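Local atomic coordinates of AvrA (Salmonella typhimurium, PDB entry 6BE0), a protein that probably transfers acetyl groups from acetyl-CoA to serine and threonine residues of target proteins, as a YopJ-family bacterial effector that binds inositol hexakisphosphate. Residues R45-E48 with R49-E53. Numbering follows the deposited sequence.
Sequences RIVE and RLESE. Unlike the reference sequence in segment 45-48: Arg45 (reference Cys).
Ile46 and Leu50, one helical turn apart, meet through branch carbons: CG2 of Ile46 lies 4.2 Å from CG of Leu50. The Ile46 torsion (chi1 -73°) sets CG2 anti to the backbone N and beside the carbonyl carbon, which puts CG2 on the side of Leu50, while CG1 lies beside the backbone N. Leu50 is buried, its side chain packing on Arg292 and Tyr296 of helix 287-300 and on Tyr64. Val47, also buried, runs alongside Glu51 in the same direction, its CG1 4.0 Å from OE1; the other carboxylate oxygen, OE2, forms a salt bridge to Lys297. Four i to i+4 backbone bonds, from Arg49 N to Arg45 O through Ser52 N to Glu48 O (2.9 Å), identify regular alpha-helix within helix 40-55, whose buried side faces helix 287-300 near the C-terminal end of the YopJ-type acetyltransferase chain. The exposed side, with Arg49 and Glu48, is looser. Arg49 bends at chi3 (-56°), which brings its guanidinium alongside Ile46, the two side chains crossing at a slant with NH2 4.1 Å from CG1. From this exposed position NH1 of Arg49 reaches a buried carboxylate in a 2.8 Å salt bridge to OE2 of Glu53, whose OE1 hydrogen-bonds Tyr64, so both carboxylate oxygens are engaged. Glu48 bends at chi2 and folds along the helix surface, where OE2 lies 3.7 Å from CB of Ser52, a contact without a hydrogen bond.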
ATOM      1  N   ARG A  45     -23.452   6.449  -8.922  1.00 35.88           N
ATOM      2  CA  ARG A  45     -23.961   7.336  -7.882  1.00 36.86           C
ATOM      3  C   ARG A  45     -22.890   7.580  -6.822  1.00 34.90           C
ATOM      4  O   ARG A  45     -22.735   8.697  -6.328  1.00 38.66           O
ATOM      5  CB  ARG A  45     -25.220   6.749  -7.238  1.00 47.24           C
ATOM      6  CG  ARG A  45     -26.392   6.591  -8.199  1.00 62.26           C
ATOM      7  CD  ARG A  45     -27.695   6.283  -7.467  1.00 69.80           C
ATOM      8  NE  ARG A  45     -27.750   4.914  -6.952  1.00 93.01           N
ATOM      9  CZ  ARG A  45     -28.306   3.884  -7.588  1.00114.31           C
ATOM     10  NH1 ARG A  45     -28.864   4.042  -8.782  1.00108.79           N
ATOM     11  NH2 ARG A  45     -28.305   2.684  -7.024  1.00116.80           N
ATOM     12  N   ILE A  46     -22.148   6.528  -6.486  1.00 33.52           N
ATOM     13  CA  ILE A  46     -21.092   6.615  -5.481  1.00 35.55           C
ATOM     14  C   ILE A  46     -20.004   7.599  -5.908  1.00 30.23           C
ATOM     15  O   ILE A  46     -19.582   8.446  -5.119  1.00 30.79           O
ATOM     16  CB  ILE A  46     -20.464   5.224  -5.209  1.00 41.17           C
ATOM     17  CG1 ILE A  46     -21.439   4.361  -4.407  1.00 33.44           C
ATOM     18  CG2 ILE A  46     -19.141   5.348  -4.447  1.00 33.61           C
ATOM     19  CD1 ILE A  46     -21.063   2.895  -4.340  1.00 45.88           C
ATOM     20  N   VAL A  47     -19.554   7.485  -7.154  1.00 31.68           N
ATOM     21  CA  VAL A  47     -18.500   8.353  -7.671  1.00 37.19           C
ATOM     22  C   VAL A  47     -18.873   9.825  -7.510  1.00 34.24           C
ATOM     23  O   VAL A  47     -18.038  10.645  -7.128  1.00 30.87           O
ATOM     24  CB  VAL A  47     -18.205   8.059  -9.161  1.00 39.12           C
ATOM     25  CG1 VAL A  47     -17.305   9.136  -9.773  1.00 52.63           C
ATOM     26  CG2 VAL A  47     -17.562   6.690  -9.314  1.00 47.60           C
ATOM     27  N   GLU A  48     -20.128  10.154  -7.797  1.00 37.71           N
ATOM     28  CA  GLU A  48     -20.592  11.531  -7.688  1.00 39.55           C
ATOM     29  C   GLU A  48     -20.532  12.007  -6.240  1.00 34.05           C
ATOM     30  O   GLU A  48     -20.148  13.148  -5.974  1.00 39.15           O
ATOM     31  CB  GLU A  48     -22.017  11.668  -8.233  1.00 35.86           C
ATOM     32  CG  GLU A  48     -22.510  13.112  -8.338  1.00 37.33           C
ATOM     33  CD  GLU A  48     -22.980  13.687  -7.011  1.00 38.08           C
ATOM     34  OE1 GLU A  48     -23.528  12.929  -6.183  1.00 50.45           O
ATOM     35  OE2 GLU A  48     -22.800  14.905  -6.796  1.00 45.46           O
ATOM     36  N   ARG A  49     -20.907  11.137  -5.308  1.00 47.40           N
ATOM     37  CA  ARG A  49     -20.865  11.482  -3.890  1.00 44.46           C
ATOM     38  C   ARG A  49     -19.433  11.757  -3.441  1.00 42.13           C
ATOM     39  O   ARG A  49     -19.191  12.685  -2.672  1.00 42.81           O
ATOM     40  CB  ARG A  49     -21.477  10.369  -3.036  1.00 54.81           C
ATOM     41  CG  ARG A  49     -22.980  10.204  -3.212  1.00 61.56           C
ATOM     42  CD  ARG A  49     -23.608   9.412  -2.069  1.00 54.76           C
ATOM     43  NE  ARG A  49     -22.993   8.097  -1.891  1.00 59.18           N
ATOM     44  CZ  ARG A  49     -22.001   7.828  -1.043  1.00 74.95           C
ATOM     45  NH1 ARG A  49     -21.488   8.780  -0.272  1.00 76.97           N
ATOM     46  NH2 ARG A  49     -21.519   6.595  -0.964  1.00 60.61           N
ATOM     47  N   LEU A  50     -18.491  10.953  -3.925  1.00 31.95           N
ATOM     48  CA  LEU A  50     -17.084  11.119  -3.568  1.00 32.30           C
ATOM     49  C   LEU A  50     -16.565  12.487  -3.993  1.00 30.67           C
ATOM     50  O   LEU A  50     -15.883  13.167  -3.229  1.00 33.37           O
ATOM     51  CB  LEU A  50     -16.226  10.026  -4.209  1.00 41.29           C
ATOM     52  CG  LEU A  50     -16.487   8.583  -3.773  1.00 40.02           C
ATOM     53  CD1 LEU A  50     -15.543   7.640  -4.500  1.00 40.48           C
ATOM     54  CD2 LEU A  50     -16.339   8.429  -2.270  1.00 42.77           C
ATOM     55  N   GLU A  51     -16.891  12.882  -5.218  1.00 43.07           N
ATOM     56  CA  GLU A  51     -16.455  14.168  -5.745  1.00 43.40           C
ATOM     57  C   GLU A  51     -17.140  15.311  -5.006  1.00 44.58           C
ATOM     58  O   GLU A  51     -16.511  16.314  -4.676  1.00 44.52           O
ATOM     59  CB  GLU A  51     -16.744  14.249  -7.244  1.00 44.23           C
ATOM     60  CG  GLU A  51     -15.913  13.282  -8.073  1.00 45.46           C
ATOM     61  CD  GLU A  51     -16.335  13.242  -9.525  1.00 48.40           C
ATOM     62  OE1 GLU A  51     -17.553  13.165  -9.786  1.00 55.62           O
ATOM     63  OE2 GLU A  51     -15.449  13.291 -10.403  1.00 48.70           O
ATOM     64  N   SER A  52     -18.433  15.147  -4.746  1.00 43.60           N
ATOM     65  CA  SER A  52     -19.203  16.141  -4.007  1.00 47.17           C
ATOM     66  C   SER A  52     -18.636  16.342  -2.605  1.00 47.88           C
ATOM     67  O   SER A  52     -18.493  17.473  -2.136  1.00 45.88           O
ATOM     68  CB  SER A  52     -20.671  15.721  -3.921  1.00 47.34           C
ATOM     69  OG  SER A  52     -21.417  16.639  -3.144  1.00 59.75           O
ATOM     70  N   GLU A  53     -18.313  15.235  -1.947  1.00 48.37           N
ATOM     71  CA  GLU A  53     -17.817  15.265  -0.577  1.00 47.41           C
ATOM     72  C   GLU A  53     -16.450  15.942  -0.479  1.00 46.05           C
ATOM     73  O   GLU A  53     -16.083  16.463   0.574  1.00 48.11           O
ATOM     74  CB  GLU A  53     -17.746  13.844  -0.018  1.00 51.22           C
ATOM     75  CG  GLU A  53     -19.115  13.252   0.292  1.00 49.59           C
ATOM     76  CD  GLU A  53     -19.111  11.736   0.331  1.00 47.65           C
ATOM     77  OE1 GLU A  53     -18.016  11.137   0.326  1.00 46.15           O
ATOM     78  OE2 GLU A  53     -20.209  11.141   0.362  1.00 51.67           O
TER